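Local coordinates for DNA mismatch repair protein MutS (Thermus aquaticus, PDB 1FW6), which binds mismatched DNA and, with a weak ATPase activity, takes part in DNA mismatch repair, at residues Leu33-Asp38 / Val94-Glu99; Glu566-Asp571 / Phe724-Leu729; Thr582-Ala587 / Leu711-Arg716. One frame throughout, in Å; residues are numbered along the deposited sequence.

Contact 1: Leu33-Asp38 / Val94-Glu99; sequences LFQVGD and VADQVE. With nucleotides of chain B.
Gln97 lies across Gln35 at about a right angle where two neighbouring parallel strands run up to the DNA backbone. At its root, Gln97 CB packs 3.8 Å from Gln35 CG, and Gln97 CG continues along the same methylene. CG stands anti to the carbonyl carbon (chi1 -74°) and the chain runs extended from there, carrying the amide to Gly37. OE1 accepts the Gly37 N-H at 2.7 Å, nearly straight (162°), although the donor sits above the carbonyl plane. NE2 reaches the other way, giving a 2.9 Å hydrogen bond to OP1 of DG13 of chain B. Earlier along the strands, Ala95 N bonds to Leu33 O at 3.1 Å, and Ala95 CB meets Phe34 CD1 at 4.1 Å on the side facing helix 15-24. Gly37 has positive phi, and a CB there would crowd DC12 O4' of chain B. Shortened to an alanine here, the Gln97 side chain would be likely to leave Gly37 N and OP1 of DG13 of chain B without the amide that links them. One uncharged amide thus joins protein backbone to DNA backbone, a chemistry that addresses the phosphate and not the identity of the base.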
loop_
_atom_site.group_PDB
_atom_site.type_symbol
_atom_site.label_atom_id
_atom_site.label_comp_id
_atom_site.label_asym_id
_atom_site.label_seq_id
_atom_site.Cartn_x
_atom_site.Cartn_y
_atom_site.Cartn_z
ATOM N N LEU C 33 -18.654 17.040 3.676
ATOM C CA LEU C 33 -19.393 16.536 2.527
ATOM C C LEU C 33 -20.801 17.129 2.633
ATOM O O LEU C 33 -21.631 16.685 3.431
ATOM C CB LEU C 33 -19.407 15.008 2.554
ATOM C CG LEU C 33 -17.983 14.442 2.496
ATOM C CD1 LEU C 33 -17.984 12.964 2.778
ATOM C CD2 LEU C 33 -17.387 14.726 1.140
ATOM N N PHE C 34 -21.019 18.162 1.818
ATOM C CA PHE C 34 -22.251 18.943 1.751
ATOM C C PHE C 34 -23.338 18.268 0.939
ATOM O O PHE C 34 -23.165 18.002 -0.246
ATOM C CB PHE C 34 -21.927 20.310 1.138
ATOM C CG PHE C 34 -22.838 21.420 1.585
ATOM C CD1 PHE C 34 -22.996 21.708 2.940
ATOM C CD2 PHE C 34 -23.498 22.210 0.646
ATOM C CE1 PHE C 34 -23.800 22.771 3.356
ATOM C CE2 PHE C 34 -24.304 23.272 1.045
ATOM C CZ PHE C 34 -24.456 23.558 2.405
ATOM N N GLN C 35 -24.468 18.018 1.585
ATOM C CA GLN C 35 -25.613 17.374 0.954
ATOM C C GLN C 35 -26.499 18.367 0.189
ATOM O O GLN C 35 -27.295 19.103 0.775
ATOM C CB GLN C 35 -26.406 16.625 2.046
ATOM C CG GLN C 35 -27.932 16.551 1.913
ATOM C CD GLN C 35 -28.413 15.573 0.860
ATOM O OE1 GLN C 35 -29.453 14.929 1.033
ATOM N NE2 GLN C 35 -27.668 15.463 -0.242
ATOM N N VAL C 36 -26.337 18.409 -1.125
ATOM C CA VAL C 36 -27.159 19.286 -1.955
ATOM C C VAL C 36 -27.915 18.358 -2.893
ATOM O O VAL C 36 -27.354 17.853 -3.867
ATOM C CB VAL C 36 -26.310 20.287 -2.790
ATOM C CG1 VAL C 36 -27.212 21.080 -3.728
ATOM C CG2 VAL C 36 -25.565 21.241 -1.873
ATOM N N GLY C 37 -29.183 18.115 -2.579
ATOM C CA GLY C 37 -29.983 17.231 -3.399
ATOM C C GLY C 37 -29.427 15.823 -3.363
ATOM O O GLY C 37 -28.994 15.348 -2.313
ATOM N N ASP C 38 -29.419 15.160 -4.515
ATOM C CA ASP C 38 -28.926 13.787 -4.594
ATOM C C ASP C 38 -27.414 13.668 -4.713
ATOM O O ASP C 38 -26.909 12.691 -5.273
ATOM C CB ASP C 38 -29.576 13.053 -5.765
ATOM C CG ASP C 38 -31.089 13.156 -5.750
ATOM O OD1 ASP C 38 -31.710 12.943 -4.682
ATOM O OD2 ASP C 38 -31.656 13.440 -6.822
ATOM N N VAL C 94 -20.434 14.734 7.681
ATOM C CA VAL C 94 -21.612 14.583 6.835
ATOM C C VAL C 94 -22.711 15.591 7.162
ATOM O O VAL C 94 -23.382 15.490 8.188
ATOM C CB VAL C 94 -22.181 13.143 6.935
ATOM C CG1 VAL C 94 -23.456 13.013 6.097
ATOM C CG2 VAL C 94 -21.130 12.144 6.464
ATOM N N ALA C 95 -22.875 16.567 6.274
ATOM C CA ALA C 95 -23.887 17.607 6.418
ATOM C C ALA C 95 -25.069 17.241 5.522
ATOM O O ALA C 95 -24.981 17.346 4.303
ATOM C CB ALA C 95 -23.307 18.951 6.003
ATOM N N ASP C 96 -26.173 16.815 6.124
ATOM C CA ASP C 96 -27.347 16.414 5.348
ATOM C C ASP C 96 -28.502 17.421 5.316
ATOM O O ASP C 96 -28.477 18.447 6.004
ATOM C CB ASP C 96 -27.886 15.075 5.871
ATOM C CG ASP C 96 -26.948 13.926 5.610
ATOM O OD1 ASP C 96 -26.548 13.771 4.444
ATOM O OD2 ASP C 96 -26.621 13.180 6.558
ATOM N N GLN C 97 -29.507 17.111 4.497
ATOM C CA GLN C 97 -30.701 17.938 4.383
ATOM C C GLN C 97 -31.701 17.415 5.412
ATOM O O GLN C 97 -32.463 16.489 5.128
ATOM C CB GLN C 97 -31.313 17.833 2.981
ATOM C CG GLN C 97 -30.545 18.567 1.889
ATOM C CD GLN C 97 -31.239 18.503 0.528
ATOM O OE1 GLN C 97 -30.696 18.958 -0.481
ATOM N NE2 GLN C 97 -32.445 17.939 0.501
ATOM N N VAL C 98 -31.685 18.009 6.604
ATOM C CA VAL C 98 -32.575 17.623 7.704
ATOM C C VAL C 98 -34.069 17.611 7.343
ATOM O O VAL C 98 -34.667 16.551 7.136
ATOM C CB VAL C 98 -32.378 18.563 8.909
ATOM C CG1 VAL C 98 -33.208 18.083 10.095
ATOM C CG2 VAL C 98 -30.906 18.631 9.269
ATOM N N GLU C 99 -34.667 18.796 7.288
ATOM C CA GLU C 99 -36.079 18.935 6.955
ATOM C C GLU C 99 -36.302 18.650 5.474
ATOM O O GLU C 99 -35.457 18.971 4.642
ATOM C CB GLU C 99 -36.539 20.355 7.284
ATOM C CG GLU C 99 -36.979 21.191 6.088
ATOM C CD GLU C 99 -36.515 22.632 6.186
ATOM O OE1 GLU C 99 -35.315 22.884 5.944
ATOM O OE2 GLU C 99 -37.342 23.510 6.514
ATOM P P DC B 12 -35.881 14.709 -8.652
ATOM O OP1 DC B 12 -36.196 13.497 -7.862
ATOM O OP2 DC B 12 -36.981 15.586 -9.130
ATOM O "O5'" DC B 12 -34.890 15.589 -7.783
ATOM C "C5'" DC B 12 -33.906 14.958 -6.984
ATOM C "C4'" DC B 12 -33.233 15.972 -6.096
ATOM O "O4'" DC B 12 -32.409 16.849 -6.891
ATOM C "C3'" DC B 12 -34.202 16.876 -5.349
ATOM O "O3'" DC B 12 -33.633 17.182 -4.083
ATOM C "C2'" DC B 12 -34.304 18.091 -6.253
ATOM C "C1'" DC B 12 -32.913 18.174 -6.863
ATOM N N1 DC B 12 -32.862 18.671 -8.246
ATOM C C2 DC B 12 -31.804 19.500 -8.620
ATOM O O2 DC B 12 -30.985 19.849 -7.759
ATOM N N3 DC B 12 -31.706 19.902 -9.909
ATOM C C4 DC B 12 -32.623 19.513 -10.800
ATOM N N4 DC B 12 -32.474 19.906 -12.065
ATOM C C5 DC B 12 -33.730 18.698 -10.436
ATOM C C6 DC B 12 -33.812 18.303 -9.159
ATOM P P DG B 13 -34.472 18.028 -3.023
ATOM O OP1 DG B 13 -34.325 17.405 -1.682
ATOM O OP2 DG B 13 -35.823 18.210 -3.607
ATOM O "O5'" DG B 13 -33.700 19.416 -3.008
ATOM C "C5'" DG B 13 -33.243 19.971 -4.230
ATOM C "C4'" DG B 13 -32.261 21.088 -3.984
ATOM O "O4'" DG B 13 -31.760 21.460 -5.284
ATOM C "C3'" DG B 13 -32.872 22.351 -3.389
ATOM O "O3'" DG B 13 -31.924 23.021 -2.558
ATOM C "C2'" DG B 13 -33.235 23.177 -4.609
ATOM C "C1'" DG B 13 -32.203 22.759 -5.646
ATOM N N9 DG B 13 -32.727 22.674 -7.004
ATOM C C8 DG B 13 -33.976 22.242 -7.381
ATOM N N7 DG B 13 -34.164 22.284 -8.671
ATOM C C5 DG B 13 -32.967 22.771 -9.181
ATOM C C6 DG B 13 -32.579 23.039 -10.518
ATOM O O6 DG B 13 -33.247 22.911 -11.558
ATOM N N1 DG B 13 -31.269 23.512 -10.585
ATOM C C2 DG B 13 -30.445 23.713 -9.503
ATOM N N2 DG B 13 -29.212 24.179 -9.768
ATOM N N3 DG B 13 -30.801 23.477 -8.252
ATOM C C4 DG B 13 -32.067 23.010 -8.164
#

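Contact 2: Glu566-Asp571 / Phe724-Leu729; sequences EFVPND and FYHQVL. With ADP (adenosine-5'-diphosphate), chain H.
Val568 and Asn570 meet His726 and Val728 beside the adenine of ADP. The approach begins at Glu566, whose carbonyl O lies near C2 of the base. Phe567 follows with CG anti to its own N (chi1 -166°), which lays the ring against the adenine; N1 of ADP stands 3.3 Å above the ring plane, offset toward the rim. Val568 then reads the polar edge of the base with its backbone. Its N donates to ADP N1 at 2.9 Å, and its O accepts from ADP N6 at 3.0 Å along an almost straight line (170°). The side chain of Val568 turns to the other segment, CG2 touching the edge of the His726 ring 4.0 Å from CD2, and CG1 resting near the amide of Gln727. The face of His726 lies on the adenine, with ADP C4 3.5 Å above the ring centre, so imidazole and Phe567 sandwich the base; His726 ND1 is bonded to Ala587 O. Beyond Pro569, Asn570 grips the opposing backbone twice. Its ND2 donates to His726 O at 2.9 Å, close to the plane of the amide, while OD1 takes the Val728 N-H at 2.8 Å from well above that plane. Held at both ends, the amide is fixed in rotation and flanked by Val728 CG2 and by Phe592 of helix 589-603. Val728 itself centres an inverse gamma turn. At Asp571 the pairing passes through a water that donates to Asp571 O and, at longer range, to Val728 O. Together these residues form the adenine-binding part of the nucleotide site in the ABC ATPase domain of MutS, with the base between the Phe567 and His726 rings and the Val568 backbone pairing with N1 and N6.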
loop_
_atom_site.group_PDB
_atom_site.type_symbol
_atom_site.label_atom_id
_atom_site.label_comp_id
_atom_site.label_asym_id
_atom_site.label_seq_id
_atom_site.Cartn_x
_atom_site.Cartn_y
_atom_site.Cartn_z
ATOM N N GLU C 566 5.995 -30.513 7.236
ATOM C CA GLU C 566 5.947 -31.750 8.000
ATOM C C GLU C 566 6.684 -31.351 9.283
ATOM O O GLU C 566 7.903 -31.159 9.272
ATOM C CB GLU C 566 6.708 -32.862 7.278
ATOM C CG GLU C 566 5.922 -33.546 6.171
ATOM C CD GLU C 566 5.346 -32.569 5.155
ATOM O OE1 GLU C 566 6.127 -31.939 4.399
ATOM O OE2 GLU C 566 4.098 -32.431 5.120
ATOM N N PHE C 567 5.943 -31.196 10.378
ATOM C CA PHE C 567 6.538 -30.780 11.646
ATOM C C PHE C 567 6.841 -31.966 12.549
ATOM O O PHE C 567 5.969 -32.794 12.814
ATOM C CB PHE C 567 5.582 -29.830 12.362
ATOM C CG PHE C 567 6.202 -29.078 13.496
ATOM C CD1 PHE C 567 6.788 -27.847 13.286
ATOM C CD2 PHE C 567 6.158 -29.583 14.780
ATOM C CE1 PHE C 567 7.316 -27.124 14.335
ATOM C CE2 PHE C 567 6.686 -28.867 15.834
ATOM C CZ PHE C 567 7.264 -27.631 15.608
ATOM N N VAL C 568 8.075 -32.040 13.029
ATOM C CA VAL C 568 8.481 -33.126 13.912
ATOM C C VAL C 568 8.093 -32.812 15.355
ATOM O O VAL C 568 8.634 -31.905 15.969
ATOM C CB VAL C 568 9.989 -33.332 13.867
ATOM C CG1 VAL C 568 10.353 -34.605 14.604
ATOM C CG2 VAL C 568 10.460 -33.371 12.437
ATOM N N PRO C 569 7.151 -33.572 15.919
ATOM C CA PRO C 569 6.753 -33.295 17.304
ATOM C C PRO C 569 7.916 -33.440 18.284
ATOM O O PRO C 569 8.922 -34.076 17.970
ATOM C CB PRO C 569 5.661 -34.334 17.564
ATOM C CG PRO C 569 5.118 -34.631 16.187
ATOM C CD PRO C 569 6.355 -34.668 15.342
ATOM N N ASN C 570 7.774 -32.842 19.466
ATOM C CA ASN C 570 8.792 -32.939 20.515
ATOM C C ASN C 570 8.186 -32.930 21.912
ATOM O O ASN C 570 7.042 -32.506 22.102
ATOM C CB ASN C 570 9.814 -31.817 20.381
ATOM C CG ASN C 570 10.854 -32.124 19.344
ATOM O OD1 ASN C 570 11.508 -33.164 19.411
ATOM N ND2 ASN C 570 11.015 -31.235 18.373
ATOM N N ASP C 571 8.955 -33.408 22.888
ATOM C CA ASP C 571 8.493 -33.462 24.275
ATOM C C ASP C 571 9.111 -32.386 25.153
ATOM O O ASP C 571 10.027 -31.668 24.752
ATOM C CB ASP C 571 8.810 -34.820 24.905
ATOM C CG ASP C 571 8.227 -35.989 24.133
ATOM O OD1 ASP C 571 7.052 -35.925 23.713
ATOM O OD2 ASP C 571 8.952 -36.990 23.965
ATOM N N PHE C 724 20.206 -31.553 9.469
ATOM C CA PHE C 724 19.630 -31.218 10.760
ATOM C C PHE C 724 18.291 -31.907 11.014
ATOM O O PHE C 724 17.325 -31.741 10.254
ATOM C CB PHE C 724 19.438 -29.705 10.885
ATOM C CG PHE C 724 20.689 -28.919 10.668
ATOM C CD1 PHE C 724 21.069 -28.543 9.395
ATOM C CD2 PHE C 724 21.487 -28.558 11.743
ATOM C CE1 PHE C 724 22.223 -27.810 9.191
ATOM C CE2 PHE C 724 22.638 -27.830 11.552
ATOM C CZ PHE C 724 23.011 -27.454 10.269
ATOM N N TYR C 725 18.247 -32.702 12.078
ATOM C CA TYR C 725 17.018 -33.370 12.470
ATOM C C TYR C 725 16.413 -32.460 13.539
ATOM O O TYR C 725 17.076 -31.542 14.030
ATOM C CB TYR C 725 17.312 -34.773 13.015
ATOM C CG TYR C 725 17.799 -35.715 11.936
ATOM C CD1 TYR C 725 19.160 -35.989 11.773
ATOM C CD2 TYR C 725 16.901 -36.271 11.022
ATOM C CE1 TYR C 725 19.613 -36.797 10.714
ATOM C CE2 TYR C 725 17.341 -37.072 9.966
ATOM C CZ TYR C 725 18.695 -37.330 9.817
ATOM O OH TYR C 725 19.114 -38.110 8.766
ATOM N N HIS C 726 15.164 -32.691 13.908
ATOM C CA HIS C 726 14.555 -31.813 14.886
ATOM C C HIS C 726 14.190 -32.447 16.221
ATOM O O HIS C 726 13.451 -31.855 16.999
ATOM C CB HIS C 726 13.336 -31.150 14.250
ATOM C CG HIS C 726 13.646 -30.418 12.979
ATOM N ND1 HIS C 726 14.616 -29.444 12.898
ATOM C CD2 HIS C 726 13.075 -30.480 11.752
ATOM C CE1 HIS C 726 14.626 -28.932 11.679
ATOM N NE2 HIS C 726 13.699 -29.542 10.965
ATOM N N GLN C 727 14.688 -33.648 16.494
ATOM C CA GLN C 727 14.386 -34.277 17.776
ATOM C C GLN C 727 15.036 -33.432 18.853
ATOM O O GLN C 727 16.219 -33.132 18.774
ATOM C CB GLN C 727 14.969 -35.691 17.875
ATOM C CG GLN C 727 14.050 -36.818 17.480
ATOM C CD GLN C 727 13.660 -36.740 16.031
ATOM O OE1 GLN C 727 14.496 -36.439 15.172
ATOM N NE2 GLN C 727 12.387 -37.016 15.738
ATOM N N VAL C 728 14.266 -33.033 19.854
ATOM C CA VAL C 728 14.823 -32.251 20.939
ATOM C C VAL C 728 15.217 -33.277 21.987
ATOM O O VAL C 728 14.457 -33.588 22.892
ATOM C CB VAL C 728 13.797 -31.248 21.517
ATOM C CG1 VAL C 728 14.424 -30.464 22.663
ATOM C CG2 VAL C 728 13.346 -30.291 20.431
ATOM N N LEU C 729 16.418 -33.809 21.833
ATOM C CA LEU C 729 16.951 -34.823 22.729
ATOM C C LEU C 729 17.471 -34.308 24.078
ATOM O O LEU C 729 17.950 -33.174 24.202
ATOM C CB LEU C 729 18.052 -35.588 21.999
ATOM C CG LEU C 729 17.630 -36.147 20.632
ATOM C CD1 LEU C 729 18.837 -36.812 19.949
ATOM C CD2 LEU C 729 16.468 -37.138 20.818
HETATM P PB ADP H . 17.497 -22.583 15.567
HETATM O O1B ADP H . 18.630 -21.870 14.903
HETATM O O2B ADP H . 17.510 -24.019 15.843
HETATM O O3B ADP H . 17.095 -21.723 16.854
HETATM P PA ADP H . 14.979 -22.730 14.181
HETATM O O1A ADP H . 13.957 -21.755 14.528
HETATM O O2A ADP H . 14.813 -24.111 14.626
HETATM O O3A ADP H . 16.308 -22.081 14.675
HETATM O "O5'" ADP H . 15.310 -22.876 12.621
HETATM C "C5'" ADP H . 14.140 -22.797 11.782
HETATM C "C4'" ADP H . 13.724 -23.745 10.686
HETATM O "O4'" ADP H . 13.741 -25.102 11.179
HETATM C "C3'" ADP H . 12.239 -23.403 10.697
HETATM O "O3'" ADP H . 11.933 -22.358 9.773
HETATM C "C2'" ADP H . 11.489 -24.672 10.408
HETATM O "O2'" ADP H . 11.287 -24.829 9.015
HETATM C "C1'" ADP H . 12.469 -25.705 10.997
HETATM N N9 ADP H . 12.037 -26.399 12.220
HETATM C C8 ADP H . 12.423 -26.176 13.521
HETATM N N7 ADP H . 11.922 -26.981 14.413
HETATM C C5 ADP H . 11.120 -27.806 13.657
HETATM C C6 ADP H . 10.294 -28.937 13.962
HETATM N N6 ADP H . 10.169 -29.396 15.193
HETATM N N1 ADP H . 9.601 -29.585 12.976
HETATM C C2 ADP H . 9.725 -29.137 11.698
HETATM N N3 ADP H . 10.485 -28.088 11.302
HETATM C C4 ADP H . 11.157 -27.456 12.307
HETATM O O HOH W 1 12.429 -33.002 25.378
#

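Contact 3: Thr582-Ala587 / Leu711-Arg716; sequences TGPNMA and LHVAAR. With ADP (adenosine-5'-diphosphate), chain H; SO4 (sulfate ion), chain F.
Thr582 joins the strand of Leu711 and His712 in parallel, its N donating to Leu711 O at 2.8 Å and its O accepting from Val713 N at 3.0 Å. Thr582 OG1 sits between its backbone N and carbonyl carbon (chi1 35°), 2.6 Å from a water, which donates to Leu711 O; Ala733 N bonds to the same hydroxyl. His712 CG takes the corresponding place on its own residue (chi1 73°), leaving CB 3.3 Å from Thr582 O while the ring leads away. Gly583 follows directly after the strand; a CB there would run into Val713 O. Pro584 then lays CG on Ala715 CB at 3.8 Å. From Pro584 to Ala587 the chain makes a type II beta turn whose amides look outward to anions. Asn585 N holds O4 of a sulfate, probably from the crystallisation liquor, at 2.8 Å; Thr668 of the second subunit also binds this ion. The N of Met586, modelled as selenomethionine and at positive phi (84°), donates to ADP O1B at 3.0 Å. Strand, Gly583, the turn and phosphate-facing amides, running on to Lys589, form the P-loop (Walker A motif) of an ABC ATPase.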
loop_
_atom_site.group_PDB
_atom_site.type_symbol
_atom_site.label_atom_id
_atom_site.label_comp_id
_atom_site.label_asym_id
_atom_site.label_seq_id
_atom_site.Cartn_x
_atom_site.Cartn_y
_atom_site.Cartn_z
ATOM N N THR C 582 20.658 -26.373 23.855
ATOM C CA THR C 582 21.825 -26.149 23.012
ATOM C C THR C 582 21.785 -26.991 21.737
ATOM O O THR C 582 20.877 -27.794 21.530
ATOM C CB THR C 582 23.097 -26.448 23.792
ATOM O OG1 THR C 582 22.854 -27.542 24.682
ATOM C CG2 THR C 582 23.516 -25.239 24.595
ATOM N N GLY C 583 22.763 -26.801 20.868
ATOM C CA GLY C 583 22.760 -27.556 19.632
ATOM C C GLY C 583 22.861 -26.621 18.444
ATOM O O GLY C 583 22.549 -25.430 18.538
ATOM N N PRO C 584 23.268 -27.149 17.291
ATOM C CA PRO C 584 23.441 -26.408 16.038
ATOM C C PRO C 584 22.274 -25.571 15.528
ATOM O O PRO C 584 21.125 -25.981 15.609
ATOM C CB PRO C 584 23.828 -27.509 15.058
ATOM C CG PRO C 584 23.082 -28.688 15.590
ATOM C CD PRO C 584 23.330 -28.600 17.054
ATOM N N ASN C 585 22.581 -24.396 14.983
ATOM C CA ASN C 585 21.551 -23.534 14.423
ATOM C C ASN C 585 20.921 -24.207 13.194
ATOM O O ASN C 585 21.571 -24.985 12.487
ATOM C CB ASN C 585 22.146 -22.170 14.070
ATOM C CG ASN C 585 22.294 -21.264 15.297
ATOM O OD1 ASN C 585 23.012 -20.266 15.269
ATOM N ND2 ASN C 585 21.601 -21.607 16.370
HETATM N N MSE C 586 19.649 -23.902 12.952
HETATM C CA MSE C 586 18.875 -24.498 11.869
HETATM C C MSE C 586 18.323 -25.839 12.363
HETATM O O MSE C 586 17.562 -26.508 11.672
HETATM C CB MSE C 586 19.726 -24.702 10.614
HETATM C CG MSE C 586 20.000 -23.423 9.844
HETATM SE SE MSE C 586 21.269 -23.652 8.380
HETATM C CE MSE C 586 22.911 -23.745 9.376
ATOM N N ALA C 587 18.690 -26.213 13.584
ATOM C CA ALA C 587 18.237 -27.474 14.151
ATOM C C ALA C 587 16.870 -27.426 14.819
ATOM O O ALA C 587 16.150 -28.418 14.771
ATOM C CB ALA C 587 19.276 -28.015 15.128
ATOM N N LEU C 711 18.832 -29.687 27.446
ATOM C CA LEU C 711 18.243 -30.239 26.229
ATOM C C LEU C 711 19.073 -29.781 25.032
ATOM O O LEU C 711 19.775 -28.751 25.085
ATOM C CB LEU C 711 16.793 -29.773 26.066
ATOM C CG LEU C 711 15.797 -30.100 27.183
ATOM C CD1 LEU C 711 14.462 -29.496 26.867
ATOM C CD2 LEU C 711 15.660 -31.594 27.339
ATOM N N HIS C 712 18.997 -30.551 23.951
ATOM C CA HIS C 712 19.762 -30.222 22.757
ATOM C C HIS C 712 19.142 -30.775 21.484
ATOM O O HIS C 712 18.413 -31.764 21.513
ATOM C CB HIS C 712 21.187 -30.767 22.890
ATOM C CG HIS C 712 21.280 -32.258 22.755
ATOM N ND1 HIS C 712 20.666 -33.131 23.631
ATOM C CD2 HIS C 712 21.886 -33.033 21.821
ATOM C CE1 HIS C 712 20.887 -34.372 23.242
ATOM N NE2 HIS C 712 21.624 -34.343 22.145
ATOM N N VAL C 713 19.422 -30.113 20.370
ATOM C CA VAL C 713 18.960 -30.572 19.064
ATOM C C VAL C 713 20.261 -30.979 18.392
ATOM O O VAL C 713 21.331 -30.581 18.847
ATOM C CB VAL C 713 18.280 -29.452 18.251
ATOM C CG1 VAL C 713 16.917 -29.154 18.832
ATOM C CG2 VAL C 713 19.137 -28.205 18.256
ATOM N N ALA C 714 20.205 -31.749 17.318
ATOM C CA ALA C 714 21.465 -32.161 16.723
ATOM C C ALA C 714 21.560 -32.203 15.209
ATOM O O ALA C 714 20.576 -32.033 14.488
ATOM C CB ALA C 714 21.871 -33.512 17.293
ATOM N N ALA C 715 22.781 -32.429 14.747
ATOM C CA ALA C 715 23.065 -32.515 13.332
ATOM C C ALA C 715 23.852 -33.792 13.098
ATOM O O ALA C 715 24.522 -34.291 13.996
ATOM C CB ALA C 715 23.871 -31.309 12.890
ATOM N N ARG C 716 23.749 -34.336 11.896
ATOM C CA ARG C 716 24.478 -35.545 11.566
ATOM C C ARG C 716 25.229 -35.282 10.282
ATOM O O ARG C 716 24.629 -35.097 9.232
ATOM C CB ARG C 716 23.528 -36.733 11.389
ATOM C CG ARG C 716 23.872 -37.899 12.298
ATOM C CD ARG C 716 25.355 -38.241 12.175
ATOM N NE ARG C 716 25.819 -39.168 13.208
ATOM C CZ ARG C 716 27.030 -39.725 13.225
ATOM N NH1 ARG C 716 27.904 -39.442 12.261
ATOM N NH2 ARG C 716 27.369 -40.568 14.200
HETATM P PB ADP H . 17.497 -22.583 15.567
HETATM O O1B ADP H . 18.630 -21.870 14.903
HETATM O O2B ADP H . 17.510 -24.019 15.843
HETATM O O3B ADP H . 17.095 -21.723 16.854
HETATM P PA ADP H . 14.979 -22.730 14.181
HETATM O O1A ADP H . 13.957 -21.755 14.528
HETATM O O2A ADP H . 14.813 -24.111 14.626
HETATM O O3A ADP H . 16.308 -22.081 14.675
HETATM O "O5'" ADP H . 15.310 -22.876 12.621
HETATM C "C5'" ADP H . 14.140 -22.797 11.782
HETATM C "C4'" ADP H . 13.724 -23.745 10.686
HETATM O "O4'" ADP H . 13.741 -25.102 11.179
HETATM C "C3'" ADP H . 12.239 -23.403 10.697
HETATM O "O3'" ADP H . 11.933 -22.358 9.773
HETATM C "C2'" ADP H . 11.489 -24.672 10.408
HETATM O "O2'" ADP H . 11.287 -24.829 9.015
HETATM C "C1'" ADP H . 12.469 -25.705 10.997
HETATM N N9 ADP H . 12.037 -26.399 12.220
HETATM C C8 ADP H . 12.423 -26.176 13.521
HETATM N N7 ADP H . 11.922 -26.981 14.413
HETATM C C5 ADP H . 11.120 -27.806 13.657
HETATM C C6 ADP H . 10.294 -28.937 13.962
HETATM N N6 ADP H . 10.169 -29.396 15.193
HETATM N N1 ADP H . 9.601 -29.585 12.976
HETATM C C2 ADP H . 9.725 -29.137 11.698
HETATM N N3 ADP H . 10.485 -28.088 11.302
HETATM C C4 ADP H . 11.157 -27.456 12.307
HETATM S S SO4 F . 26.362 -23.584 15.774
HETATM O O1 SO4 F . 26.809 -22.549 14.833
HETATM O O2 SO4 F . 26.514 -24.912 15.164
HETATM O O3 SO4 F . 27.197 -23.484 16.991
HETATM O O4 SO4 F . 24.935 -23.362 16.084
HETATM O O HOH W 2 21.571 -27.798 26.946
#

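From the N terminus, contact 1 comes first, closing a 55-residue excursion within MutS domain I and pairing strands 30-36 and 91-97 beside the DNA. The chain then runs to the far side of the molecule, where contact 2 opens at 566-571. Before it closes at 724-729, contact 3 both opens and closes, tying the strand 578-582 and its phosphate loop to strand 708-718. These two centres lie about 10 Å apart and share ADP, one at the base and the other at the phosphates; Leu729 O probably bonds to His712 N between them. Contact 1 is about 65 Å, centre to centre, from contact 2, so DNA and nucleotide are held at remote ends.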